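Long-range contact in L-asparagine oxygenase (Streptomyces coelicolor, PDB 2OG5), which hydroxylates free L-asparagine at its beta carbon, using iron(II), 2-oxoglutarate and dioxygen, to supply a building block of the calcium-dependent antibiotic: residues L154-E165 and Y320-F331. Residues are numbered along the deposited sequence; the frame is centred on the assembly and turned at random. Where two conformers were deposited one is given.
Sequences LVQDVVPVPGME and YDGTDRWLQRTF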
ATOM      1  N   LEU A 154       5.811   6.224   9.466  1.00 17.45           N
ATOM      2  CA  LEU A 154       4.922   5.065   9.366  1.00 17.72           C
ATOM      3  C   LEU A 154       3.604   5.364   8.683  1.00 18.08           C
ATOM      4  O   LEU A 154       2.999   4.459   8.111  1.00 18.02           O
ATOM      5  CB  LEU A 154       4.634   4.466  10.740  1.00 17.36           C
ATOM      6  CG  LEU A 154       5.870   3.971  11.489  1.00 17.07           C
ATOM      7  CD1 LEU A 154       5.450   3.289  12.787  1.00 18.43           C
ATOM      8  CD2 LEU A 154       6.719   3.040  10.638  1.00 18.18           C
ATOM      9  N   VAL A 155       3.156   6.617   8.744  1.00 17.99           N
ATOM     10  CA  VAL A 155       1.891   7.026   8.145  1.00 18.32           C
ATOM     11  C   VAL A 155       2.171   8.175   7.175  1.00 18.23           C
ATOM     12  O   VAL A 155       2.555   9.277   7.601  1.00 18.59           O
ATOM     13  CB  VAL A 155       0.861   7.427   9.218  1.00 18.53           C
ATOM     14  CG1 VAL A 155      -0.437   7.866   8.562  1.00 18.47           C
ATOM     15  CG2 VAL A 155       0.621   6.266  10.214  1.00 18.71           C
ATOM     16  N   GLN A 156       1.957   7.925   5.885  1.00 19.03           N
ATOM     17  CA  GLN A 156       2.404   8.832   4.822  1.00 19.58           C
ATOM     18  C   GLN A 156       1.212   9.350   4.032  1.00 19.36           C
ATOM     19  O   GLN A 156       0.276   8.603   3.742  1.00 19.89           O
ATOM     20  CB  GLN A 156       3.373   8.095   3.885  1.00 20.04           C
ATOM     21  CG  GLN A 156       4.520   7.422   4.648  1.00 20.65           C
ATOM     22  CD  GLN A 156       5.475   6.609   3.795  1.00 22.31           C
ATOM     23  OE1 GLN A 156       5.366   6.561   2.565  1.00 23.54           O
ATOM     24  NE2 GLN A 156       6.413   5.940   4.461  1.00 21.09           N
ATOM     25  N   ASP A 157       1.255  10.624   3.664  1.00 19.56           N
ATOM     26  CA  ASP A 157       0.160  11.230   2.922  1.00 19.93           C
ATOM     27  C   ASP A 157       0.296  10.975   1.434  1.00 19.93           C
ATOM     28  O   ASP A 157       1.404  11.013   0.870  1.00 20.22           O
ATOM     29  CB  ASP A 157       0.102  12.741   3.160  1.00 19.90           C
ATOM     30  CG  ASP A 157      -0.281  13.098   4.581  1.00 20.82           C
ATOM     31  OD1 ASP A 157      -1.185  12.459   5.140  1.00 19.58           O
ATOM     32  OD2 ASP A 157       0.304  14.048   5.147  1.00 23.02           O
ATOM     33  N   VAL A 158      -0.838  10.695   0.799  1.00 19.71           N
ATOM     34  CA  VAL A 158      -0.913  10.610  -0.656  1.00 20.29           C
ATOM     35  C   VAL A 158      -1.795  11.781  -1.102  1.00 20.42           C
ATOM     36  O   VAL A 158      -3.027  11.731  -0.967  1.00 21.00           O
ATOM     37  CB  VAL A 158      -1.471   9.259  -1.104  1.00 19.65           C
ATOM     38  CG1 VAL A 158      -1.454   9.144  -2.625  1.00 20.72           C
ATOM     39  CG2 VAL A 158      -0.663   8.113  -0.472  1.00 19.99           C
ATOM     40  N   VAL A 159      -1.154  12.855  -1.580  1.00 20.44           N
ATOM     41  CA  VAL A 159      -1.816  14.122  -1.913  1.00 20.80           C
ATOM     42  C   VAL A 159      -1.103  14.758  -3.096  1.00 21.25           C
ATOM     43  O   VAL A 159       0.122  14.659  -3.202  1.00 21.63           O
ATOM     44  CB  VAL A 159      -1.809  15.112  -0.720  1.00 20.85           C
ATOM     45  CG1 VAL A 159      -2.613  14.555   0.450  1.00 20.98           C
ATOM     46  CG2 VAL A 159      -0.376  15.430  -0.267  1.00 21.75           C
ATOM     47  N   PRO A 160      -1.856  15.402  -3.998  1.00 20.92           N
ATOM     48  CA  PRO A 160      -1.197  16.000  -5.160  1.00 21.08           C
ATOM     49  C   PRO A 160      -0.475  17.295  -4.817  1.00 21.27           C
ATOM     50  O   PRO A 160      -1.006  18.107  -4.068  1.00 21.53           O
ATOM     51  CB  PRO A 160      -2.365  16.267  -6.110  1.00 20.79           C
ATOM     52  CG  PRO A 160      -3.530  16.510  -5.203  1.00 21.25           C
ATOM     53  CD  PRO A 160      -3.321  15.588  -4.031  1.00 21.11           C
ATOM     54  N   VAL A 161       0.716  17.491  -5.388  1.00 21.41           N
ATOM     55  CA  VAL A 161       1.543  18.661  -5.104  1.00 21.96           C
ATOM     56  C   VAL A 161       1.814  19.443  -6.391  1.00 21.88           C
ATOM     57  O   VAL A 161       2.240  18.845  -7.385  1.00 21.58           O
ATOM     58  CB  VAL A 161       2.888  18.230  -4.505  1.00 21.85           C
ATOM     59  CG1 VAL A 161       3.771  19.433  -4.225  1.00 21.58           C
ATOM     60  CG2 VAL A 161       2.670  17.417  -3.220  1.00 22.04           C
ATOM     61  N   PRO A 162       1.574  20.771  -6.382  1.00 22.70           N
ATOM     62  CA  PRO A 162       1.868  21.581  -7.568  1.00 23.58           C
ATOM     63  C   PRO A 162       3.297  21.417  -8.061  1.00 24.19           C
ATOM     64  O   PRO A 162       4.236  21.476  -7.272  1.00 24.49           O
ATOM     65  CB  PRO A 162       1.618  23.012  -7.086  1.00 23.78           C
ATOM     66  CG  PRO A 162       0.642  22.869  -5.990  1.00 22.96           C
ATOM     67  CD  PRO A 162       0.987  21.588  -5.307  1.00 22.47           C
ATOM     68  N   GLY A 163       3.448  21.199  -9.362  1.00 24.66           N
ATOM     69  CA  GLY A 163       4.758  21.005  -9.972  1.00 25.13           C
ATOM     70  C   GLY A 163       5.221  19.563 -10.032  1.00 25.48           C
ATOM     71  O   GLY A 163       6.186  19.249 -10.733  1.00 26.26           O
ATOM     72  N   MET A 164       4.538  18.679  -9.304  1.00 25.60           N
ATOM     73  CA  MET A 164       4.905  17.264  -9.254  1.00 26.10           C
ATOM     74  C   MET A 164       3.958  16.391 -10.070  1.00 26.29           C
ATOM     75  O   MET A 164       3.964  15.172  -9.922  1.00 25.52           O
ATOM     76  CB  MET A 164       4.901  16.777  -7.802  1.00 26.39           C
ATOM     77  CG  MET A 164       5.800  17.564  -6.870  1.00 27.18           C
ATOM     78  SD  MET A 164       7.535  17.444  -7.323  1.00 31.36           S
ATOM     79  CE  MET A 164       7.833  15.702  -7.076  1.00 30.93           C
ATOM     80  N   GLU A 165       3.166  17.012 -10.939  1.00 26.83           N
ATOM     81  CA  GLU A 165       2.132  16.299 -11.695  1.00 27.74           C
ATOM     82  C   GLU A 165       2.645  15.052 -12.416  1.00 28.44           C
ATOM     83  O   GLU A 165       1.964  14.029 -12.431  1.00 28.10           O
ATOM     84  CB  GLU A 165       1.459  17.234 -12.713  1.00 27.81           C
ATOM     85  CG  GLU A 165       0.536  18.284 -12.104  1.00 27.91           C
ATOM     86  CD  GLU A 165       1.263  19.493 -11.526  1.00 28.18           C
ATOM     87  OE1 GLU A 165       2.479  19.633 -11.758  1.00 28.08           O
ATOM     88  OE2 GLU A 165       0.601  20.303 -10.840  1.00 29.59           O
ATOM     89  N   TYR A 320      -6.006  22.004  -6.255  1.00 24.18           N
ATOM     90  CA  TYR A 320      -5.061  22.730  -5.391  1.00 24.35           C
ATOM     91  C   TYR A 320      -5.738  23.859  -4.601  1.00 24.91           C
ATOM     92  O   TYR A 320      -5.210  24.971  -4.491  1.00 25.83           O
ATOM     93  CB  TYR A 320      -3.855  23.247  -6.193  1.00 24.38           C
ATOM     94  CG  TYR A 320      -3.038  22.165  -6.880  1.00 23.50           C
ATOM     95  CD1 TYR A 320      -2.573  21.049  -6.177  1.00 23.28           C
ATOM     96  CD2 TYR A 320      -2.711  22.264  -8.228  1.00 24.11           C
ATOM     97  CE1 TYR A 320      -1.816  20.075  -6.801  1.00 23.52           C
ATOM     98  CE2 TYR A 320      -1.944  21.294  -8.861  1.00 24.26           C
ATOM     99  CZ  TYR A 320      -1.499  20.197  -8.139  1.00 23.54           C
ATOM    100  OH  TYR A 320      -0.747  19.238  -8.775  1.00 24.07           O
ATOM    101  N   ASP A 321      -6.912  23.563  -4.050  1.00 24.51           N
ATOM    102  CA  ASP A 321      -7.675  24.514  -3.247  1.00 24.80           C
ATOM    103  C   ASP A 321      -7.992  23.961  -1.852  1.00 24.35           C
ATOM    104  O   ASP A 321      -8.844  24.505  -1.146  1.00 25.43           O
ATOM    105  CB  ASP A 321      -8.967  24.891  -3.970  1.00 25.04           C
ATOM    106  CG  ASP A 321      -9.918  23.715  -4.143  1.00 25.37           C
ATOM    107  OD1 ASP A 321      -9.544  22.572  -3.782  1.00 23.98           O
ATOM    108  OD2 ASP A 321     -11.039  23.944  -4.637  1.00 26.12           O
ATOM    109  N   GLY A 322      -7.337  22.858  -1.489  1.00 24.01           N
ATOM    110  CA  GLY A 322      -7.515  22.226  -0.180  1.00 23.41           C
ATOM    111  C   GLY A 322      -8.584  21.144  -0.147  1.00 22.39           C
ATOM    112  O   GLY A 322      -8.834  20.564   0.908  1.00 22.22           O
ATOM    113  N   THR A 323      -9.212  20.871  -1.294  1.00 22.07           N
ATOM    114  CA  THR A 323     -10.326  19.913  -1.366  1.00 21.32           C
ATOM    115  C   THR A 323      -9.955  18.621  -2.108  1.00 20.63           C
ATOM    116  O   THR A 323     -10.791  17.745  -2.294  1.00 20.31           O
ATOM    117  CB  THR A 323     -11.589  20.535  -2.028  1.00 21.80           C
ATOM    118  OG1 THR A 323     -11.375  20.739  -3.428  1.00 21.90           O
ATOM    119  CG2 THR A 323     -11.954  21.883  -1.367  1.00 21.31           C
ATOM    120  N   ASP A 324      -8.703  18.503  -2.533  1.00 19.73           N
ATOM    121  CA  ASP A 324      -8.265  17.340  -3.304  1.00 19.53           C
ATOM    122  C   ASP A 324      -8.195  16.032  -2.516  1.00 19.09           C
ATOM    123  O   ASP A 324      -8.212  16.013  -1.285  1.00 18.72           O
ATOM    124  CB  ASP A 324      -6.892  17.598  -3.943  1.00 19.89           C
ATOM    125  CG  ASP A 324      -6.954  18.588  -5.092  1.00 20.39           C
ATOM    126  OD1 ASP A 324      -7.684  18.312  -6.075  1.00 20.70           O
ATOM    127  OD2 ASP A 324      -6.244  19.607  -5.026  1.00 21.65           O
ATOM    128  N   ARG A 325      -8.132  14.952  -3.295  1.00 18.65           N
ATOM    129  CA  ARG A 325      -7.902  13.582  -2.832  0.50 19.09           C
ATOM    130  C   ARG A 325      -6.846  13.521  -1.735  1.00 19.06           C
ATOM    131  O   ARG A 325      -5.769  14.068  -1.904  1.00 18.77           O
ATOM    132  CB  ARG A 325      -7.424  12.769  -4.043  0.50 19.28           C
ATOM    133  CG  ARG A 325      -7.299  11.265  -3.871  0.50 19.30           C
ATOM    134  CD  ARG A 325      -6.864  10.657  -5.212  0.50 19.33           C
ATOM    135  NE  ARG A 325      -6.929   9.197  -5.293  0.50 20.62           N
ATOM    136  CZ  ARG A 325      -5.889   8.375  -5.184  0.50 20.20           C
ATOM    137  NH1 ARG A 325      -4.666   8.836  -4.937  0.50 20.94           N
ATOM    138  NH2 ARG A 325      -6.072   7.077  -5.301  0.50 21.02           N
ATOM    139  N   TRP A 326      -7.144  12.822  -0.644  1.00 19.07           N
ATOM    140  CA  TRP A 326      -6.211  12.667   0.474  1.00 19.04           C
ATOM    141  C   TRP A 326      -6.321  11.238   0.987  1.00 19.08           C
ATOM    142  O   TRP A 326      -7.355  10.869   1.564  1.00 18.39           O
ATOM    143  CB  TRP A 326      -6.553  13.646   1.601  1.00 19.54           C
ATOM    144  CG  TRP A 326      -5.552  13.730   2.726  1.00 19.20           C
ATOM    145  CD1 TRP A 326      -4.414  12.975   2.895  1.00 20.03           C
ATOM    146  CD2 TRP A 326      -5.617  14.602   3.863  1.00 19.58           C
ATOM    147  NE1 TRP A 326      -3.772  13.345   4.042  1.00 19.91           N
ATOM    148  CE2 TRP A 326      -4.485  14.335   4.660  1.00 19.70           C
ATOM    149  CE3 TRP A 326      -6.511  15.600   4.275  1.00 20.33           C
ATOM    150  CZ2 TRP A 326      -4.224  15.021   5.841  1.00 20.36           C
ATOM    151  CZ3 TRP A 326      -6.248  16.282   5.465  1.00 20.31           C
ATOM    152  CH2 TRP A 326      -5.113  15.982   6.229  1.00 20.42           C
ATOM    153  N   LEU A 327      -5.285  10.434   0.756  1.00 18.78           N
ATOM    154  CA  LEU A 327      -5.170   9.118   1.395  1.00 19.18           C
ATOM    155  C   LEU A 327      -4.021   9.165   2.378  1.00 19.21           C
ATOM    156  O   LEU A 327      -3.104   9.969   2.234  1.00 19.33           O
ATOM    157  CB  LEU A 327      -4.889   7.993   0.393  1.00 19.47           C
ATOM    158  CG  LEU A 327      -5.596   8.005  -0.947  1.00 20.56           C
ATOM    159  CD1 LEU A 327      -5.150   6.828  -1.819  1.00 21.76           C
ATOM    160  CD2 LEU A 327      -7.116   8.006  -0.785  1.00 21.59           C
ATOM    161  N   GLN A 328      -4.069   8.291   3.377  1.00 19.28           N
ATOM    162  CA  GLN A 328      -2.890   8.003   4.188  1.00 18.98           C
ATOM    163  C   GLN A 328      -2.509   6.534   4.006  1.00 19.01           C
ATOM    164  O   GLN A 328      -3.369   5.662   3.865  1.00 19.49           O
ATOM    165  CB  GLN A 328      -3.109   8.386   5.647  1.00 19.24           C
ATOM    166  CG  GLN A 328      -3.142   9.907   5.784  1.00 19.44           C
ATOM    167  CD  GLN A 328      -3.235  10.422   7.198  1.00 19.83           C
ATOM    168  OE1 GLN A 328      -3.905   9.834   8.059  1.00 20.18           O
ATOM    169  NE2 GLN A 328      -2.588  11.560   7.441  1.00 20.62           N
ATOM    170  N   ARG A 329      -1.201   6.297   3.960  1.00 18.77           N
ATOM    171  CA  ARG A 329      -0.652   5.017   3.589  1.00 18.87           C
ATOM    172  C   ARG A 329       0.266   4.484   4.678  1.00 18.42           C
ATOM    173  O   ARG A 329       1.105   5.204   5.216  1.00 18.38           O
ATOM    174  CB  ARG A 329       0.146   5.158   2.294  1.00 19.37           C
ATOM    175  CG  ARG A 329       0.670   3.832   1.766  1.00 20.08           C
ATOM    176  CD  ARG A 329       1.423   4.024   0.495  1.00 21.88           C
ATOM    177  NE  ARG A 329       2.637   4.790   0.718  1.00 23.49           N
ATOM    178  CZ  ARG A 329       3.406   5.271  -0.249  1.00 25.70           C
ATOM    179  NH1 ARG A 329       3.089   5.083  -1.518  1.00 27.76           N
ATOM    180  NH2 ARG A 329       4.487   5.970   0.066  1.00 26.09           N
ATOM    181  N   THR A 330       0.117   3.192   4.966  1.00 17.95           N
ATOM    182  CA  THR A 330       1.028   2.468   5.838  1.00 17.71           C
ATOM    183  C   THR A 330       1.375   1.119   5.223  1.00 17.68           C
ATOM    184  O   THR A 330       0.509   0.431   4.679  1.00 18.15           O
ATOM    185  CB  THR A 330       0.416   2.263   7.219  1.00 17.73           C
ATOM    186  OG1 THR A 330       0.282   3.541   7.829  1.00 17.71           O
ATOM    187  CG2 THR A 330       1.273   1.369   8.101  1.00 18.38           C
ATOM    188  N   PHE A 331       2.661   0.784   5.290  1.00 17.56           N
ATOM    189  CA  PHE A 331       3.180  -0.510   4.854  1.00 17.83           C
ATOM    190  C   PHE A 331       3.159  -1.518   5.989  1.00 18.14           C
ATOM    191  O   PHE A 331       3.408  -1.168   7.152  1.00 17.39           O
ATOM    192  CB  PHE A 331       4.617  -0.374   4.376  1.00 18.46           C
ATOM    193  CG  PHE A 331       4.817   0.622   3.260  1.00 19.26           C
ATOM    194  CD1 PHE A 331       3.932   0.700   2.203  1.00 18.79           C
ATOM    195  CD2 PHE A 331       5.915   1.475   3.268  1.00 19.66           C
ATOM    196  CE1 PHE A 331       4.129   1.596   1.173  1.00 19.50           C
ATOM    197  CE2 PHE A 331       6.118   2.384   2.242  1.00 19.65           C
ATOM    198  CZ  PHE A 331       5.231   2.433   1.187  1.00 19.73           C
TER
HETATM  199  O   HOH W   1       4.436   2.841   6.309  1.00 17.07           O
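Gln156 and Arg329 face each other as an antiparallel hydrogen-bonded pair, Gln156 N to Arg329 O at 2.9 Å and Arg329 N to Gln156 O at 2.7 Å, and their side chains leave the sheet on one face. The Arg329 side chain runs outward with its CB 3.7 Å from Gln156 O and Val158 CG2 as second neighbour; CG is anti to the backbone N (chi1 -175°), and the chain then bends at chi3, bringing the guanidinium round to Gln156. NE passes the Gln156 amide without bonding, one guanidinium face receives Phe331 CZ, and at the tip NH2 donates to Gln156 OE1 at 2.7 Å. NH1 makes a long, weak ion pair with Glu181, and NH2 another with Glu149, both L-asparagine-binding residues. OE1 lies in the guanidinium plane, although the amide itself is turned 70° against it. Gln156 NE2 is tied back to Ala153 O, which helps fix the amide's rotation.

On the other face Asp157 OD1 takes two donors: Gln328 NE2 at 2.8 Å, the Gln328 amide lying nearly coplanar with the carboxylate, and Trp326 NE1 at 2.9 Å, from above the carboxylate plane. OD2 bonds Ser121. Farther along, Pro162 CG rests over the centre of the Tyr320 ring, a CH-pi contact at 3.7 Å from the centroid, while Tyr320 OH donates to Glu165 OE2.

Arg329, on the strand, binds L-asparagine, and Arg325, just before it, 2-oxoglutarate, placing this jelly-roll strand pair at a clavaminate synthase-family active site.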